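Local coordinates for protein CalsepRRP (Calystegia sepium, PDB 1JY5) that belongs to the ribonuclease T2 family and may bind RNA, although whether it cleaves RNA itself is uncertain, at residues A61-N66 and D94-A99; N73-Y78 and T122-Y127; S88-F93 and E101-G106; Y130-I135 and V178-D183. All blocks are in the same frame, centred on the assembly; numbering follows the deposited sequence.

Four contacts tie the helices of an RNase T2-type alpha+beta fold to one another, to a loop, to a hairpin and to the central antiparallel sheet. Contacts 1 and 3 share helix 97-106, their centres 9 Å apart, and meet where Ala61 O takes a probable hydrogen bond from Trp102 NE1. Segment 101-106, with the sequence EWAKHG, matches the second active-site signature of the family, so contact 3 packs the hairpin 88-93 against the helix that carries this motif. Contact 2 joins contact 1 through Leu98 and Leu75 and contact 4 through Leu126 and Phe182. Contacts 1 and 4 lie on opposite sides of the chain's centre, about 25 Å apart between centres.

Contact 1 (A61-N66 and D94-A99); sequences AKYDQN and DASDLA. Unlike the reference sequence in segment 61-66: Gln65 (reference Glu).
Tyr63, in the irregular loop 61-66, brings its CA within 5.6 Å of the CA of Ala99, in the first turn of helix 97-106. The phenol ring reaches over from the loop with its CG anti to the backbone N (chi1 179°), and lies across the start of the helix. Ala99 CB sits over one face, 3.9 Å from the centroid of the Tyr63 ring and 26° off its normal, a CH-pi contact whose shortest approach is Ala99 CB to Tyr63 CD2 at 3.5 Å. The loop's own backbone reaches the opposite face, with Gln65 N near the ring's rim. Farther out, the side chains of Tyr63 and Leu98 cross obliquely, and Leu98 CD1 comes to 3.6 Å from Tyr63 OH. Ser96 is the N-cap of this helix: its OG accepts from Ala99 N at 3.2 Å in a nearly straight bond (168°), and from Leu98 N weakly. A water extends the cap to the loop, lying 2.7 Å from Tyr63 OH and 3.0 Å from Ser96 OG, which links the phenol to the hydroxyl that caps the helix. Trp102, one turn on, also touches Tyr63 and donates from NE1 to Ala61 O, while Gln116 and Ile68 border the ring from elsewhere. Beyond the tyrosine the loop is folded by an Asx turn: Asp64 OD2 accepts from Asn66 N at 2.9 Å, met from above the carboxylate plane, and takes Asn66 ND2 on its syn lone pair.

Contact 2 (N73-Y78 and T122-Y127); sequences NDLSKY and TTLMLY. Unlike the reference sequence in segment 122-127: Thr123 (reference Ala).
Helices 73-78 and 122-127 run at 55° to each other with their axes 11.3 Å apart at closest approach, and the CA atoms of Tyr78 and Leu124 are the nearest pair, at 7.9 Å. Large side chains bridge this wide spacing. Leu124 reaches across with both methyl branches: CD1 meets Leu75 CD2 at 3.5 Å, the two leucines crossing at about a right angle, while CD2 rests 3.9 Å from Asp74 CB. One turn on, Tyr127 holds its CG anti to the backbone N (171°), and its CE2 comes within 3.5 Å of Tyr78 CD2. The two rings, with centroids 5.6 Å apart and planes at 48°, meet obliquely. Tyr127 OH is hydrogen-bonded to Phe40 O, which holds the hydroxyl end of that ring beside strand 40-48, and Tyr78 has Lys77 CG over the centre of one face and an edge-to-face partner in Phe128. Thr123 and Tyr127 also touch Leu10, Leu12 and Ile42 of the central strands. Helix 116-129 therefore packs against both the antiparallel sheet and helix 72-78, the layered helix-on-sheet arrangement of the RNase T2 alpha+beta fold.

Contact 3 (S88-F93 and E101-G106); sequences SACGSF and EWAKHG
Apolar packing between Ala89 and Cys90 and the helical pair Ala103 and Lys104 carries this surface contact. With SG anti to its carbonyl carbon (chi1 -47°), Cys90 sets that sulfur 3.9 Å from Ala103 CB and 3.6 Å from Ala103 O, against the helix backbone as well as the methyl; beside it, Ala89 CB faces Lys104 CB at 4.2 Å. Covalently, Cys90 SG is joined to Cys57, whose backbone is hydrogen-bonded to Lys104, so the disulfide ties hairpin, helix and the loop of Cys57 together. The hairpin turns through a type I' beta turn from Ala89 to Ser92, closed by Ser92 N to Ala89 O at 3.3 Å, with the return bond from Ala89 N to Ser92 O at 2.9 Å, and presents Cys90 to the helix. That helix carries EWAKHG, which matches an active-site signature of the RNase T2 family, and ends in a wider pi-type turn where Glu101 O accepts from both His105 N and Gly106 N. Polar contact runs through a water that donates to Ser88 O at 3.0 Å and accepts weakly from Lys104 NZ at 3.5 Å. The lysine chain is extended, and its NZ also bonds Tyr100 OH. The neighbouring His105 stacks on Trp46.

Contact 4 (Y130-I135 and V178-D183); sequences YNISEI and VQICFD
Tyr130 and Phe182 each swing CG anti to their own carbonyl carbon (chi1 -58° and -62°), which sends the two rings toward each other, and the side chains slide past one another in opposite directions. Tyr130 CE1 arrives at the edge of the phenylalanine, in its plane, 3.4 Å from Phe182 CE2, and Tyr130 CD1 is 3.7 Å from Phe182 CZ. The ring planes are inclined at 46° with centroids 5.5 Å apart, an oblique pairing. Next to it Ile132 points its CD1 at Ile180 CG1, a looser apolar contact of 4.3 Å. The backbones stay well apart, the CA atoms of Ile132 and Val178 being 8.7 Å from each other, so the two segments meet through their side chains. Val178, Ile180 and Phe182, every second residue of strand 174-182, direct one side of it toward the start of helix 132-137, while Cys181, between Ile180 and Phe182, is held in a disulfide with Cys191. This is helix-on-sheet packing of an alpha+beta fold: the strand belongs to the central antiparallel sheet, and Leu12, Phe40, Leu162 and Leu188 enlarge the same buried apolar layer. Asn131 is the N-cap of helix 132-137: its OD1 accepts from Glu134 N at 2.8 Å, the donor lying above the carbonyl plane. Ser133 OG bonds Phe40 N, tying the helix start to strand 40-48, and Ile135 N closes the first turn on Asn131 O at 3.1 Å.

Contact 1 (A61-N66 and D94-A99)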
loop_
_atom_site.group_PDB
_atom_site.type_symbol
_atom_site.label_atom_id
_atom_site.label_comp_id
_atom_site.label_asym_id
_atom_site.label_seq_id
_atom_site.Cartn_x
_atom_site.Cartn_y
_atom_site.Cartn_z
ATOM N N ALA A 61 0.994 19.981 -9.072
ATOM C CA ALA A 61 0.869 19.755 -10.502
ATOM C C ALA A 61 -0.069 18.583 -10.754
ATOM O O ALA A 61 -0.142 17.650 -9.954
ATOM C CB ALA A 61 2.250 19.470 -11.111
ATOM N N LYS A 62 -0.794 18.631 -11.864
ATOM C CA LYS A 62 -1.709 17.550 -12.200
ATOM C C LYS A 62 -0.902 16.302 -12.559
ATOM O O LYS A 62 0.276 16.394 -12.914
ATOM C CB LYS A 62 -2.599 17.962 -13.380
ATOM C CG LYS A 62 -1.821 18.328 -14.628
ATOM C CD LYS A 62 -2.652 19.147 -15.610
ATOM C CE LYS A 62 -1.831 19.515 -16.847
ATOM N NZ LYS A 62 -0.527 20.162 -16.502
ATOM N N TYR A 63 -1.537 15.140 -12.462
ATOM C CA TYR A 63 -0.872 13.883 -12.786
ATOM C C TYR A 63 -0.280 13.954 -14.187
ATOM O O TYR A 63 -0.985 14.277 -15.140
ATOM C CB TYR A 63 -1.863 12.725 -12.741
ATOM C CG TYR A 63 -1.224 11.408 -13.105
ATOM C CD1 TYR A 63 -0.218 10.866 -12.304
ATOM C CD2 TYR A 63 -1.610 10.707 -14.255
ATOM C CE1 TYR A 63 0.390 9.661 -12.630
ATOM C CE2 TYR A 63 -1.007 9.492 -14.596
ATOM C CZ TYR A 63 -0.008 8.977 -13.773
ATOM O OH TYR A 63 0.590 7.774 -14.072
ATOM N N ASP A 64 1.005 13.645 -14.316
ATOM C CA ASP A 64 1.667 13.683 -15.619
ATOM C C ASP A 64 2.502 12.421 -15.822
ATOM O O ASP A 64 3.640 12.337 -15.356
ATOM C CB ASP A 64 2.553 14.931 -15.718
ATOM C CG ASP A 64 3.337 14.999 -17.021
ATOM O OD1 ASP A 64 4.195 15.895 -17.140
ATOM O OD2 ASP A 64 3.096 14.170 -17.923
ATOM N N GLN A 65 1.931 11.441 -16.519
ATOM C CA GLN A 65 2.626 10.181 -16.771
ATOM C C GLN A 65 4.031 10.363 -17.331
ATOM O O GLN A 65 4.893 9.503 -17.140
ATOM C CB GLN A 65 1.801 9.288 -17.711
ATOM C CG GLN A 65 1.509 9.876 -19.091
ATOM C CD GLN A 65 2.630 9.640 -20.099
ATOM O OE1 GLN A 65 3.500 8.789 -19.897
ATOM N NE2 GLN A 65 2.601 10.387 -21.201
ATOM N N ASN A 66 4.276 11.475 -18.018
ATOM C CA ASN A 66 5.608 11.711 -18.580
ATOM C C ASN A 66 6.648 11.816 -17.478
ATOM O O ASN A 66 7.778 11.355 -17.629
ATOM C CB ASN A 66 5.625 12.996 -19.401
ATOM C CG ASN A 66 4.876 12.853 -20.701
ATOM O OD1 ASN A 66 5.333 12.173 -21.620
ATOM N ND2 ASN A 66 3.710 13.479 -20.783
ATOM N N ASP A 94 -10.452 8.837 -12.487
ATOM C CA ASP A 94 -9.026 8.727 -12.763
ATOM C C ASP A 94 -8.737 7.662 -13.803
ATOM O O ASP A 94 -9.388 6.619 -13.839
ATOM C CB ASP A 94 -8.273 8.396 -11.479
ATOM C CG ASP A 94 -8.377 9.498 -10.458
ATOM O OD1 ASP A 94 -7.767 10.563 -10.679
ATOM O OD2 ASP A 94 -9.078 9.309 -9.448
ATOM N N ALA A 95 -7.741 7.925 -14.638
ATOM C CA ALA A 95 -7.363 6.986 -15.687
ATOM C C ALA A 95 -6.628 5.778 -15.117
ATOM O O ALA A 95 -6.519 4.743 -15.774
ATOM C CB ALA A 95 -6.484 7.692 -16.709
ATOM N N SER A 96 -6.131 5.906 -13.891
ATOM C CA SER A 96 -5.394 4.818 -13.260
ATOM C C SER A 96 -5.261 5.018 -11.761
ATOM O O SER A 96 -5.526 6.104 -11.236
ATOM C CB SER A 96 -3.987 4.735 -13.844
ATOM O OG SER A 96 -3.231 5.862 -13.426
ATOM N N ASP A 97 -4.814 3.963 -11.087
ATOM C CA ASP A 97 -4.614 4.004 -9.652
ATOM C C ASP A 97 -3.518 5.011 -9.309
ATOM O O ASP A 97 -3.547 5.625 -8.246
ATOM C CB ASP A 97 -4.280 2.599 -9.113
ATOM C CG ASP A 97 -2.967 2.032 -9.655
ATOM O OD1 ASP A 97 -2.486 2.463 -10.725
ATOM O OD2 ASP A 97 -2.423 1.117 -9.010
ATOM N N LEU A 98 -2.571 5.200 -10.224
ATOM C CA LEU A 98 -1.486 6.151 -10.007
ATOM C C LEU A 98 -2.028 7.582 -10.011
ATOM O O LEU A 98 -1.688 8.378 -9.139
ATOM C CB LEU A 98 -0.416 6.005 -11.097
ATOM C CG LEU A 98 0.144 4.597 -11.343
ATOM C CD1 LEU A 98 1.213 4.646 -12.439
ATOM C CD2 LEU A 98 0.744 4.038 -10.048
ATOM N N ALA A 99 -2.865 7.912 -10.993
ATOM C CA ALA A 99 -3.436 9.251 -11.074
ATOM C C ALA A 99 -4.301 9.501 -9.839
ATOM O O ALA A 99 -4.340 10.613 -9.299
ATOM C CB ALA A 99 -4.271 9.399 -12.346
HETATM O O HOH W 1 -1.152 6.283 -15.564
#

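Contact 2 (N73-Y78 and T122-Y127)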
loop_
_atom_site.group_PDB
_atom_site.type_symbol
_atom_site.label_atom_id
_atom_site.label_comp_id
_atom_site.label_asym_id
_atom_site.label_seq_id
_atom_site.Cartn_x
_atom_site.Cartn_y
_atom_site.Cartn_z
ATOM N N ASN A 73 7.503 0.472 -15.689
ATOM C CA ASN A 73 7.587 -0.977 -15.512
ATOM C C ASN A 73 7.433 -1.381 -14.047
ATOM O O ASN A 73 6.771 -2.373 -13.729
ATOM C CB ASN A 73 8.916 -1.522 -16.050
ATOM C CG ASN A 73 8.996 -1.469 -17.563
ATOM O OD1 ASN A 73 8.099 -1.945 -18.257
ATOM N ND2 ASN A 73 10.072 -0.900 -18.082
ATOM N N ASP A 74 8.060 -0.621 -13.157
ATOM C CA ASP A 74 7.984 -0.904 -11.733
ATOM C C ASP A 74 6.603 -0.604 -11.164
ATOM O O ASP A 74 6.095 -1.359 -10.336
ATOM C CB ASP A 74 9.046 -0.100 -10.979
ATOM C CG ASP A 74 10.444 -0.669 -11.165
ATOM O OD1 ASP A 74 10.680 -1.815 -10.728
ATOM O OD2 ASP A 74 11.298 0.023 -11.754
ATOM N N LEU A 75 5.992 0.491 -11.607
ATOM C CA LEU A 75 4.669 0.846 -11.109
ATOM C C LEU A 75 3.626 -0.119 -11.654
ATOM O O LEU A 75 2.611 -0.391 -11.009
ATOM C CB LEU A 75 4.321 2.287 -11.499
ATOM C CG LEU A 75 5.146 3.329 -10.736
ATOM C CD1 LEU A 75 4.888 4.726 -11.276
ATOM C CD2 LEU A 75 4.789 3.248 -9.258
ATOM N N SER A 76 3.883 -0.646 -12.844
ATOM C CA SER A 76 2.953 -1.583 -13.451
ATOM C C SER A 76 2.999 -2.915 -12.723
ATOM O O SER A 76 1.990 -3.609 -12.606
ATOM C CB SER A 76 3.298 -1.802 -14.922
ATOM O OG SER A 76 2.487 -2.829 -15.470
ATOM N N LYS A 77 4.171 -3.267 -12.215
ATOM C CA LYS A 77 4.324 -4.534 -11.527
ATOM C C LYS A 77 4.128 -4.482 -10.020
ATOM O O LYS A 77 3.544 -5.395 -9.434
ATOM C CB LYS A 77 5.702 -5.123 -11.844
ATOM C CG LYS A 77 5.959 -6.492 -11.237
ATOM C CD LYS A 77 7.300 -7.038 -11.708
ATOM C CE LYS A 77 7.651 -8.335 -11.003
ATOM N NZ LYS A 77 6.648 -9.403 -11.273
ATOM N N TYR A 78 4.596 -3.413 -9.387
ATOM C CA TYR A 78 4.498 -3.315 -7.934
ATOM C C TYR A 78 3.432 -2.377 -7.391
ATOM O O TYR A 78 3.177 -2.349 -6.187
ATOM C CB TYR A 78 5.872 -2.954 -7.379
ATOM C CG TYR A 78 6.923 -3.947 -7.822
ATOM C CD1 TYR A 78 7.855 -3.619 -8.802
ATOM C CD2 TYR A 78 6.957 -5.230 -7.285
ATOM C CE1 TYR A 78 8.799 -4.550 -9.237
ATOM C CE2 TYR A 78 7.892 -6.167 -7.709
ATOM C CZ TYR A 78 8.811 -5.820 -8.685
ATOM O OH TYR A 78 9.743 -6.746 -9.094
ATOM N N THR A 122 9.973 7.391 -4.315
ATOM C CA THR A 122 10.244 7.230 -2.895
ATOM C C THR A 122 9.372 6.110 -2.330
ATOM O O THR A 122 9.818 5.338 -1.480
ATOM C CB THR A 122 10.015 8.554 -2.142
ATOM O OG1 THR A 122 10.962 9.524 -2.614
ATOM C CG2 THR A 122 10.211 8.363 -0.643
ATOM N N THR A 123 8.141 6.003 -2.821
ATOM C CA THR A 123 7.247 4.952 -2.360
ATOM C C THR A 123 7.824 3.597 -2.759
ATOM O O THR A 123 7.819 2.648 -1.971
ATOM C CB THR A 123 5.844 5.093 -2.967
ATOM O OG1 THR A 123 5.305 6.374 -2.624
ATOM C CG2 THR A 123 4.911 4.015 -2.420
ATOM N N LEU A 124 8.321 3.505 -3.988
ATOM C CA LEU A 124 8.916 2.260 -4.462
ATOM C C LEU A 124 10.155 1.923 -3.632
ATOM O O LEU A 124 10.373 0.767 -3.271
ATOM C CB LEU A 124 9.285 2.373 -5.949
ATOM C CG LEU A 124 8.145 2.098 -6.944
ATOM C CD1 LEU A 124 6.844 2.715 -6.443
ATOM C CD2 LEU A 124 8.514 2.664 -8.308
ATOM N N MET A 125 10.958 2.935 -3.319
ATOM C CA MET A 125 12.164 2.728 -2.526
ATOM C C MET A 125 11.834 2.065 -1.200
ATOM O O MET A 125 12.443 1.066 -0.836
ATOM C CB MET A 125 12.870 4.058 -2.260
ATOM C CG MET A 125 14.180 3.935 -1.485
ATOM S SD MET A 125 14.869 5.566 -1.092
ATOM C CE MET A 125 13.785 6.027 0.270
ATOM N N LEU A 126 10.875 2.632 -0.474
ATOM C CA LEU A 126 10.471 2.079 0.816
ATOM C C LEU A 126 9.907 0.672 0.623
ATOM O O LEU A 126 10.199 -0.238 1.404
ATOM C CB LEU A 126 9.424 2.989 1.474
ATOM C CG LEU A 126 9.892 4.402 1.873
ATOM C CD1 LEU A 126 8.708 5.237 2.338
ATOM C CD2 LEU A 126 10.940 4.301 2.981
ATOM N N TYR A 127 9.110 0.497 -0.430
ATOM C CA TYR A 127 8.509 -0.798 -0.741
ATOM C C TYR A 127 9.567 -1.874 -0.973
ATOM O O TYR A 127 9.419 -3.004 -0.516
ATOM C CB TYR A 127 7.630 -0.684 -1.989
ATOM C CG TYR A 127 7.125 -2.014 -2.513
ATOM C CD1 TYR A 127 6.015 -2.641 -1.941
ATOM C CD2 TYR A 127 7.752 -2.640 -3.588
ATOM C CE1 TYR A 127 5.538 -3.859 -2.437
ATOM C CE2 TYR A 127 7.289 -3.856 -4.089
ATOM C CZ TYR A 127 6.180 -4.457 -3.511
ATOM O OH TYR A 127 5.702 -5.640 -4.033
#

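Contact 3 (S88-F93 and E101-G106)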
loop_
_atom_site.group_PDB
_atom_site.type_symbol
_atom_site.label_atom_id
_atom_site.label_comp_id
_atom_site.label_asym_id
_atom_site.label_seq_id
_atom_site.Cartn_x
_atom_site.Cartn_y
_atom_site.Cartn_z
ATOM N N SER A 88 -12.355 7.253 -8.680
ATOM C CA SER A 88 -12.531 8.697 -8.706
ATOM C C SER A 88 -11.991 9.364 -7.459
ATOM O O SER A 88 -11.980 8.784 -6.372
ATOM C CB SER A 88 -14.012 9.062 -8.871
ATOM O OG SER A 88 -14.772 8.635 -7.757
ATOM N N ALA A 89 -11.541 10.599 -7.624
ATOM C CA ALA A 89 -11.012 11.349 -6.505
ATOM C C ALA A 89 -10.854 12.810 -6.867
ATOM O O ALA A 89 -10.604 13.152 -8.022
ATOM C CB ALA A 89 -9.666 10.775 -6.079
ATOM N N CYS A 90 -11.018 13.666 -5.865
ATOM C CA CYS A 90 -10.851 15.101 -6.038
ATOM C C CYS A 90 -11.733 15.704 -7.131
ATOM O O CYS A 90 -11.321 16.641 -7.810
ATOM C CB CYS A 90 -9.382 15.393 -6.345
ATOM S SG CYS A 90 -8.216 14.545 -5.226
ATOM N N GLY A 91 -12.926 15.152 -7.320
ATOM C CA GLY A 91 -13.834 15.699 -8.311
ATOM C C GLY A 91 -13.853 15.105 -9.707
ATOM O O GLY A 91 -14.548 15.620 -10.580
ATOM N N SER A 92 -13.106 14.035 -9.949
ATOM C CA SER A 92 -13.116 13.447 -11.281
ATOM C C SER A 92 -12.670 11.993 -11.299
ATOM O O SER A 92 -12.019 11.519 -10.360
ATOM C CB SER A 92 -12.221 14.263 -12.215
ATOM O OG SER A 92 -10.889 14.270 -11.747
ATOM N N PHE A 93 -13.036 11.281 -12.362
ATOM C CA PHE A 93 -12.623 9.894 -12.497
ATOM C C PHE A 93 -11.148 9.904 -12.855
ATOM O O PHE A 93 -10.647 10.865 -13.443
ATOM C CB PHE A 93 -13.414 9.174 -13.596
ATOM C CG PHE A 93 -14.837 8.888 -13.225
ATOM C CD1 PHE A 93 -15.872 9.645 -13.759
ATOM C CD2 PHE A 93 -15.139 7.888 -12.307
ATOM C CE1 PHE A 93 -17.191 9.412 -13.382
ATOM C CE2 PHE A 93 -16.455 7.647 -11.922
ATOM C CZ PHE A 93 -17.484 8.411 -12.460
ATOM N N GLU A 101 -3.998 8.064 -6.673
ATOM C CA GLU A 101 -3.170 8.256 -5.487
ATOM C C GLU A 101 -2.396 9.571 -5.532
ATOM O O GLU A 101 -2.179 10.203 -4.501
ATOM C CB GLU A 101 -2.200 7.080 -5.322
ATOM C CG GLU A 101 -2.889 5.750 -5.017
ATOM C CD GLU A 101 -3.592 5.747 -3.667
ATOM O OE1 GLU A 101 -4.581 4.998 -3.504
ATOM O OE2 GLU A 101 -3.151 6.481 -2.755
ATOM N N TRP A 102 -1.969 9.981 -6.721
ATOM C CA TRP A 102 -1.240 11.235 -6.829
ATOM C C TRP A 102 -2.152 12.404 -6.471
ATOM O O TRP A 102 -1.818 13.228 -5.627
ATOM C CB TRP A 102 -0.716 11.464 -8.243
ATOM C CG TRP A 102 -0.268 12.873 -8.396
ATOM C CD1 TRP A 102 -0.878 13.856 -9.118
ATOM C CD2 TRP A 102 0.832 13.491 -7.719
ATOM N NE1 TRP A 102 -0.225 15.054 -8.929
ATOM C CE2 TRP A 102 0.827 14.855 -8.074
ATOM C CE3 TRP A 102 1.819 13.022 -6.839
ATOM C CZ2 TRP A 102 1.776 15.761 -7.584
ATOM C CZ3 TRP A 102 2.764 13.925 -6.350
ATOM C CH2 TRP A 102 2.731 15.282 -6.727
ATOM N N ALA A 103 -3.300 12.472 -7.128
ATOM C CA ALA A 103 -4.242 13.553 -6.884
ATOM C C ALA A 103 -4.700 13.595 -5.435
ATOM O O ALA A 103 -4.651 14.640 -4.780
ATOM C CB ALA A 103 -5.453 13.414 -7.811
ATOM N N LYS A 104 -5.125 12.445 -4.926
ATOM C CA LYS A 104 -5.647 12.355 -3.571
ATOM C C LYS A 104 -4.627 12.468 -2.439
ATOM O O LYS A 104 -4.879 13.155 -1.442
ATOM C CB LYS A 104 -6.431 11.046 -3.424
ATOM C CG LYS A 104 -7.315 10.972 -2.185
ATOM C CD LYS A 104 -8.026 9.628 -2.128
ATOM C CE LYS A 104 -9.086 9.597 -1.051
ATOM N NZ LYS A 104 -9.715 8.258 -0.974
ATOM N N HIS A 105 -3.476 11.817 -2.595
ATOM C CA HIS A 105 -2.452 11.811 -1.545
ATOM C C HIS A 105 -1.067 12.347 -1.917
ATOM O O HIS A 105 -0.434 13.042 -1.123
ATOM C CB HIS A 105 -2.282 10.382 -1.020
ATOM C CG HIS A 105 -3.502 9.820 -0.358
ATOM N ND1 HIS A 105 -3.951 10.252 0.871
ATOM C CD2 HIS A 105 -4.338 8.819 -0.730
ATOM C CE1 HIS A 105 -5.002 9.541 1.231
ATOM N NE2 HIS A 105 -5.258 8.664 0.279
ATOM N N GLY A 106 -0.592 12.004 -3.115
ATOM C CA GLY A 106 0.728 12.436 -3.554
ATOM C C GLY A 106 0.961 13.934 -3.486
ATOM O O GLY A 106 2.015 14.398 -3.039
HETATM O O HOH W 2 -11.854 9.491 -3.431
#

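Contact 4 (Y130-I135 and V178-D183)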
loop_
_atom_site.group_PDB
_atom_site.type_symbol
_atom_site.label_atom_id
_atom_site.label_comp_id
_atom_site.label_asym_id
_atom_site.label_seq_id
_atom_site.Cartn_x
_atom_site.Cartn_y
_atom_site.Cartn_z
ATOM N N TYR A 130 11.723 -2.502 2.534
ATOM C CA TYR A 130 11.029 -3.309 3.529
ATOM C C TYR A 130 10.061 -4.287 2.877
ATOM O O TYR A 130 8.857 -4.035 2.803
ATOM C CB TYR A 130 10.268 -2.409 4.509
ATOM C CG TYR A 130 11.156 -1.426 5.236
ATOM C CD1 TYR A 130 11.226 -0.090 4.840
ATOM C CD2 TYR A 130 11.938 -1.833 6.319
ATOM C CE1 TYR A 130 12.052 0.818 5.505
ATOM C CE2 TYR A 130 12.766 -0.933 6.987
ATOM C CZ TYR A 130 12.815 0.389 6.573
ATOM O OH TYR A 130 13.629 1.282 7.229
ATOM N N ASN A 131 10.601 -5.407 2.409
ATOM C CA ASN A 131 9.801 -6.428 1.752
ATOM C C ASN A 131 8.987 -7.186 2.788
ATOM O O ASN A 131 9.482 -8.121 3.421
ATOM C CB ASN A 131 10.704 -7.403 1.003
ATOM C CG ASN A 131 9.925 -8.326 0.095
ATOM O OD1 ASN A 131 8.783 -8.686 0.388
ATOM N ND2 ASN A 131 10.540 -8.726 -1.006
ATOM N N ILE A 132 7.738 -6.781 2.961
ATOM C CA ILE A 132 6.877 -7.426 3.934
ATOM C C ILE A 132 6.563 -8.862 3.535
ATOM O O ILE A 132 6.425 -9.732 4.393
ATOM C CB ILE A 132 5.574 -6.638 4.107
ATOM C CG1 ILE A 132 5.905 -5.176 4.434
ATOM C CG2 ILE A 132 4.733 -7.251 5.215
ATOM C CD1 ILE A 132 6.824 -5.008 5.652
ATOM N N SER A 133 6.460 -9.113 2.234
ATOM C CA SER A 133 6.171 -10.458 1.743
ATOM C C SER A 133 7.290 -11.420 2.140
ATOM O O SER A 133 7.032 -12.573 2.484
ATOM C CB SER A 133 6.011 -10.444 0.220
ATOM O OG SER A 133 4.918 -9.627 -0.168
ATOM N N GLU A 134 8.529 -10.933 2.096
ATOM C CA GLU A 134 9.699 -11.732 2.452
ATOM C C GLU A 134 9.759 -11.967 3.959
ATOM O O GLU A 134 10.146 -13.043 4.417
ATOM C CB GLU A 134 10.985 -11.030 1.993
ATOM C CG GLU A 134 12.270 -11.770 2.370
ATOM C CD GLU A 134 13.534 -11.012 1.984
ATOM O OE1 GLU A 134 13.703 -10.702 0.786
ATOM O OE2 GLU A 134 14.362 -10.732 2.879
ATOM N N ILE A 135 9.381 -10.955 4.731
ATOM C CA ILE A 135 9.391 -11.079 6.182
ATOM C C ILE A 135 8.403 -12.155 6.624
ATOM O O ILE A 135 8.705 -12.969 7.499
ATOM C CB ILE A 135 9.026 -9.746 6.861
ATOM C CG1 ILE A 135 10.176 -8.748 6.686
ATOM C CG2 ILE A 135 8.728 -9.974 8.340
ATOM C CD1 ILE A 135 9.880 -7.357 7.218
ATOM N N VAL A 178 -1.808 -4.120 4.735
ATOM C CA VAL A 178 -0.869 -3.962 5.839
ATOM C C VAL A 178 -0.342 -2.532 5.761
ATOM O O VAL A 178 0.039 -2.065 4.687
ATOM C CB VAL A 178 0.310 -4.964 5.754
ATOM C CG1 VAL A 178 1.406 -4.573 6.745
ATOM C CG2 VAL A 178 -0.186 -6.376 6.087
ATOM N N GLN A 179 -0.337 -1.842 6.896
ATOM C CA GLN A 179 0.133 -0.462 6.957
ATOM C C GLN A 179 1.365 -0.315 7.843
ATOM O O GLN A 179 1.368 -0.751 8.993
ATOM C CB GLN A 179 -0.979 0.447 7.489
ATOM C CG GLN A 179 -2.193 0.572 6.574
ATOM C CD GLN A 179 -3.357 1.274 7.258
ATOM O OE1 GLN A 179 -3.192 1.889 8.310
ATOM N NE2 GLN A 179 -4.535 1.194 6.657
ATOM N N ILE A 180 2.406 0.295 7.282
ATOM C CA ILE A 180 3.666 0.554 7.974
ATOM C C ILE A 180 3.838 2.068 7.978
ATOM O O ILE A 180 3.673 2.709 6.939
ATOM C CB ILE A 180 4.875 -0.039 7.214
ATOM C CG1 ILE A 180 4.664 -1.533 6.961
ATOM C CG2 ILE A 180 6.154 0.194 8.014
ATOM C CD1 ILE A 180 4.488 -2.347 8.216
ATOM N N CYS A 181 4.187 2.641 9.125
ATOM C CA CYS A 181 4.339 4.092 9.212
ATOM C C CYS A 181 5.784 4.597 9.238
ATOM O O CYS A 181 6.677 3.918 9.733
ATOM C CB CYS A 181 3.535 4.605 10.421
ATOM S SG CYS A 181 1.772 4.285 10.123
ATOM N N PHE A 182 5.997 5.779 8.661
ATOM C CA PHE A 182 7.313 6.410 8.600
ATOM C C PHE A 182 7.230 7.893 8.969
ATOM O O PHE A 182 6.235 8.549 8.657
ATOM C CB PHE A 182 7.903 6.330 7.184
ATOM C CG PHE A 182 8.134 4.930 6.682
ATOM C CD1 PHE A 182 7.110 4.224 6.055
ATOM C CD2 PHE A 182 9.377 4.318 6.839
ATOM C CE1 PHE A 182 7.317 2.926 5.591
ATOM C CE2 PHE A 182 9.597 3.014 6.378
ATOM C CZ PHE A 182 8.562 2.318 5.752
ATOM N N ASP A 183 8.272 8.419 9.620
ATOM C CA ASP A 183 8.291 9.840 9.959
ATOM C C ASP A 183 8.730 10.602 8.709
ATOM O O ASP A 183 8.991 9.991 7.668
ATOM C CB ASP A 183 9.204 10.130 11.178
ATOM C CG ASP A 183 10.686 9.863 10.922
ATOM O OD1 ASP A 183 11.423 9.692 11.921
ATOM O OD2 ASP A 183 11.133 9.841 9.759
#